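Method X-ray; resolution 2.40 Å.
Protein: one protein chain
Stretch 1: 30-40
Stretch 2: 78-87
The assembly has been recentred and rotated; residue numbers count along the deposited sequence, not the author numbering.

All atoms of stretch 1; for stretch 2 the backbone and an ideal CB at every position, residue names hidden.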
# COMPACT_ATOMS: atom_id res chain seq x y z
N THR D 30 -16.19 -1.94 13.12
CA THR D 30 -16.89 -2.64 14.20
C THR D 30 -15.94 -2.98 15.35
O THR D 30 -16.32 -2.91 16.52
CB THR D 30 -17.59 -3.91 13.68
OG1 THR D 30 -18.62 -3.50 12.77
CG2 THR D 30 -18.22 -4.73 14.81
N LEU D 31 -14.70 -3.29 15.01
CA LEU D 31 -13.78 -3.84 15.98
C LEU D 31 -12.73 -2.87 16.43
O LEU D 31 -11.88 -3.23 17.24
CB LEU D 31 -13.13 -5.09 15.41
CG LEU D 31 -14.08 -6.28 15.30
CD1 LEU D 31 -13.38 -7.47 14.69
CD2 LEU D 31 -14.72 -6.63 16.66
N GLU D 32 -12.79 -1.62 15.96
CA GLU D 32 -11.70 -0.68 16.15
C GLU D 32 -11.40 -0.34 17.62
O GLU D 32 -10.24 -0.10 17.95
CB GLU D 32 -11.93 0.58 15.32
CG GLU D 32 -13.05 1.46 15.82
CD GLU D 32 -13.47 2.54 14.83
OE1 GLU D 32 -12.77 2.71 13.79
OE2 GLU D 32 -14.50 3.20 15.10
N ASP D 33 -12.40 -0.33 18.49
CA ASP D 33 -12.17 0.00 19.89
C ASP D 33 -11.69 -1.17 20.73
O ASP D 33 -11.57 -1.05 21.95
CB ASP D 33 -13.43 0.59 20.53
CG ASP D 33 -13.84 1.91 19.90
OD1 ASP D 33 -12.95 2.67 19.46
OD2 ASP D 33 -15.06 2.18 19.85
N TYR D 34 -11.43 -2.30 20.08
CA TYR D 34 -11.15 -3.54 20.79
C TYR D 34 -9.69 -3.98 20.62
O TYR D 34 -9.12 -3.83 19.53
CB TYR D 34 -12.10 -4.65 20.32
CG TYR D 34 -13.56 -4.37 20.64
CD1 TYR D 34 -14.04 -4.50 21.94
CD2 TYR D 34 -14.46 -3.96 19.65
CE1 TYR D 34 -15.36 -4.23 22.23
CE2 TYR D 34 -15.78 -3.68 19.94
CZ TYR D 34 -16.22 -3.82 21.24
OH TYR D 34 -17.52 -3.58 21.57
N ALA D 35 -9.12 -4.54 21.69
CA ALA D 35 -7.75 -5.02 21.71
C ALA D 35 -7.68 -6.35 21.02
O ALA D 35 -8.38 -7.27 21.40
CB ALA D 35 -7.24 -5.15 23.14
N PRO D 36 -6.82 -6.46 20.00
CA PRO D 36 -6.72 -7.69 19.21
C PRO D 36 -6.18 -8.88 19.98
O PRO D 36 -6.53 -10.01 19.66
CB PRO D 36 -5.76 -7.29 18.07
CG PRO D 36 -5.02 -6.15 18.58
CD PRO D 36 -5.94 -5.40 19.48
N GLU D 37 -5.34 -8.64 20.98
CA GLU D 37 -4.69 -9.70 21.73
C GLU D 37 -5.71 -10.53 22.53
O GLU D 37 -5.48 -11.69 22.81
CB GLU D 37 -3.58 -9.14 22.64
CG GLU D 37 -2.50 -8.28 21.93
CD GLU D 37 -2.97 -6.85 21.60
OE1 GLU D 37 -3.95 -6.34 22.20
OE2 GLU D 37 -2.37 -6.19 20.72
N ASP D 38 -6.83 -9.92 22.90
CA ASP D 38 -7.83 -10.66 23.66
C ASP D 38 -8.97 -11.27 22.83
O ASP D 38 -9.86 -11.91 23.38
CB ASP D 38 -8.41 -9.82 24.81
CG ASP D 38 -8.78 -10.70 26.00
OD1 ASP D 38 -7.87 -11.42 26.48
OD2 ASP D 38 -9.98 -10.70 26.42
N MET D 39 -8.93 -11.06 21.52
CA MET D 39 -9.97 -11.58 20.66
C MET D 39 -9.89 -13.10 20.53
O MET D 39 -8.80 -13.66 20.52
CB MET D 39 -9.84 -10.93 19.29
CG MET D 39 -10.44 -9.56 19.22
SD MET D 39 -10.04 -8.75 17.67
CE MET D 39 -10.71 -7.12 18.01
N PRO D 40 -11.04 -13.77 20.41
CA PRO D 40 -10.98 -15.17 20.02
C PRO D 40 -10.30 -15.31 18.65
O PRO D 40 -10.38 -14.42 17.79
CB PRO D 40 -12.45 -15.56 19.92
CG PRO D 40 -13.13 -14.60 20.85
CD PRO D 40 -12.43 -13.33 20.62
N UNK D 78 -1.36 -12.82 12.48
CA UNK D 78 -2.61 -12.08 12.52
C UNK D 78 -2.41 -10.76 13.24
O UNK D 78 -2.85 -9.72 12.76
CB UNK D 78 -3.71 -12.90 13.20
N UNK D 79 -1.71 -10.80 14.37
CA UNK D 79 -1.44 -9.59 15.13
C UNK D 79 -0.59 -8.62 14.33
O UNK D 79 -0.86 -7.42 14.33
CB UNK D 79 -0.75 -9.93 16.45
N UNK D 80 0.43 -9.14 13.64
CA UNK D 80 1.25 -8.31 12.77
C UNK D 80 0.38 -7.50 11.81
O UNK D 80 0.49 -6.27 11.75
CB UNK D 80 2.24 -9.18 11.99
N UNK D 81 -0.50 -8.17 11.07
CA UNK D 81 -1.29 -7.49 10.05
C UNK D 81 -2.33 -6.54 10.64
O UNK D 81 -2.63 -5.50 10.05
CB UNK D 81 -1.99 -8.52 9.16
N UNK D 82 -2.85 -6.89 11.82
CA UNK D 82 -3.80 -6.03 12.48
C UNK D 82 -3.09 -4.73 12.90
O UNK D 82 -3.64 -3.63 12.72
CB UNK D 82 -4.42 -6.74 13.68
N UNK D 83 -1.88 -4.85 13.44
CA UNK D 83 -1.14 -3.62 13.81
C UNK D 83 -0.70 -2.81 12.62
O UNK D 83 -0.69 -1.57 12.67
CB UNK D 83 0.09 -3.97 14.64
N UNK D 84 -0.27 -3.50 11.56
CA UNK D 84 0.01 -2.79 10.32
C UNK D 84 -1.26 -2.04 9.94
O UNK D 84 -1.21 -0.85 9.65
CB UNK D 84 0.46 -3.74 9.21
N UNK D 85 -2.41 -2.73 9.96
CA UNK D 85 -3.68 -2.09 9.56
C UNK D 85 -4.05 -0.89 10.43
O UNK D 85 -4.64 0.07 9.95
CB UNK D 85 -4.82 -3.11 9.61
N UNK D 86 -3.69 -0.93 11.72
CA UNK D 86 -4.05 0.14 12.64
C UNK D 86 -2.96 1.21 12.69
O UNK D 86 -3.04 2.14 13.48
CB UNK D 86 -4.30 -0.43 14.04
N UNK D 87 -1.97 1.09 11.82
CA UNK D 87 -0.87 2.05 11.77
C UNK D 87 -0.09 2.07 13.08
O UNK D 87 0.30 3.12 13.57
CB UNK D 87 -1.40 3.45 11.46

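Stretch 2 is helical from 78 to 85, and the helix begins earlier in the chain. Stretch 1 starts in a helix that also begins earlier in the chain, and most of it is loop or turn. By CA atoms, Pro36 pairs with position 79 at 6.9 Å and Glu32 with position 86 at 8.5 Å.

Position 78 has an ideal CB with nothing of stretch 1 within 5.5 Å. Stretch 1 sets no preference beyond a helix-tolerant residue. It is Met78, which makes no contact here.

Position 79 points its CB sideways. The ring of Pro36 lies within reach of a longer side chain, so an apolar residue of medium size would suit, such as leucine, isoleucine or methionine. The residue is Leu79. Its end comes nearer than its CB, and Leu79 CD2 packs 3.8 Å from Pro36 CB.

Positions 80 and 81 are out of reach of stretch 1, and many residues would fit. They are Tyr80 and Trp81; the Tyr80 OH and Trp81 NE1 are hydrogen-bonded elsewhere in the structure.

Position 82 points toward stretch 1, and its ideal CB is 4.6 Å from Pro36 CB. The neighbour is apolar, so valine, isoleucine or leucine would suit. Ile82 is found, with CG2 at 3.9 Å from Pro36 CB.

Position 83 points sideways, with no atom of stretch 1 near its CB. A long side chain could reach Pro36 and the carboxylate of Glu37. An aromatic, a long aliphatic or a basic residue would be plausible. Tyr83 places CE1 3.8 Å from Pro36 CG. Tyr83 OH is modelled 2.0 Å from Glu37 OE2, which is too short for a hydrogen bond and is a clash in the model, so no interaction is inferred from it.

Position 84 is out of reach and open to many residues. It is Ile84.

Position 85 is also distant. An ideal CB at 85 would lie 3.3 Å from the O of residue 81, which favours a residue without one. Gly85 is found.

Position 86 leaves helical phi/psi and points its CB toward stretch 1. The beta turn from Leu31 to Tyr34 presents backbone carbonyl oxygens, but none is close to the CB. A long donor would suit: arginine or lysine, perhaps glutamine. Arg86 extends across the gap. Arg86 NH1 donates to Tyr34 O at 2.7 Å, and this bond is well aligned. Weak hydrogen bonds run from Arg86 NH2 to Tyr34 O at 3.1 Å and to Leu31 O at 2.9 Å. Both acceptors lie at the guanidinium edge, near its plane. Glu32 O lies over one face.

Position 87 has positive phi and is distant. Glycine, asparagine or aspartate would fit most easily. It is Ser87, which makes no contact with stretch 1.

Stretch 2, residues 78-87: MLYWIYIGRS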
# COMPACT_ATOMS: atom_id res chain seq x y z
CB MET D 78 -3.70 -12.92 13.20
CG MET D 78 -4.10 -14.13 12.35
SD MET D 78 -5.41 -15.11 13.13
CE MET D 78 -5.43 -16.54 12.05
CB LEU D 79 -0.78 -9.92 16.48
CG LEU D 79 -1.71 -10.63 17.47
CD1 LEU D 79 -0.95 -11.13 18.75
CD2 LEU D 79 -2.92 -9.75 17.82
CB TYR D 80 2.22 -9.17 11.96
CG TYR D 80 2.96 -8.36 10.93
CD1 TYR D 80 4.16 -7.74 11.26
CD2 TYR D 80 2.46 -8.19 9.63
CE1 TYR D 80 4.86 -6.98 10.31
CE2 TYR D 80 3.16 -7.43 8.68
CZ TYR D 80 4.36 -6.83 9.04
OH TYR D 80 5.08 -6.07 8.14
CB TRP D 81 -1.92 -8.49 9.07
CG TRP D 81 -0.85 -9.01 8.14
CD1 TRP D 81 -0.30 -10.26 8.13
CD2 TRP D 81 -0.16 -8.26 7.12
NE1 TRP D 81 0.69 -10.33 7.16
CE2 TRP D 81 0.77 -9.12 6.52
CE3 TRP D 81 -0.26 -6.94 6.65
CZ2 TRP D 81 1.62 -8.71 5.47
CZ3 TRP D 81 0.58 -6.53 5.61
CH2 TRP D 81 1.51 -7.41 5.04
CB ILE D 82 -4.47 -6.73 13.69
CG1 ILE D 82 -5.39 -7.86 13.22
CG2 ILE D 82 -5.21 -5.70 14.55
CD1 ILE D 82 -5.86 -8.86 14.34
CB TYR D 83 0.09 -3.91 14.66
CG TYR D 83 -0.17 -4.60 15.96
CD1 TYR D 83 -1.23 -4.23 16.80
CD2 TYR D 83 0.68 -5.63 16.38
CE1 TYR D 83 -1.44 -4.90 18.01
CE2 TYR D 83 0.48 -6.28 17.57
CZ TYR D 83 -0.58 -5.92 18.39
OH TYR D 83 -0.73 -6.59 19.58
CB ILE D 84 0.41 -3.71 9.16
CG1 ILE D 84 1.83 -4.27 9.36
CG2 ILE D 84 0.29 -2.96 7.85
CD1 ILE D 84 3.01 -3.23 9.21
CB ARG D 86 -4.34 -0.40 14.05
CG ARG D 86 -5.54 -1.28 14.11
CD ARG D 86 -5.86 -1.83 15.49
NE ARG D 86 -7.22 -2.40 15.49
CZ ARG D 86 -7.90 -2.78 16.58
NH1 ARG D 86 -7.35 -2.68 17.79
NH2 ARG D 86 -9.13 -3.26 16.45
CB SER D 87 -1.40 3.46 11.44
OG SER D 87 -2.04 3.47 10.18
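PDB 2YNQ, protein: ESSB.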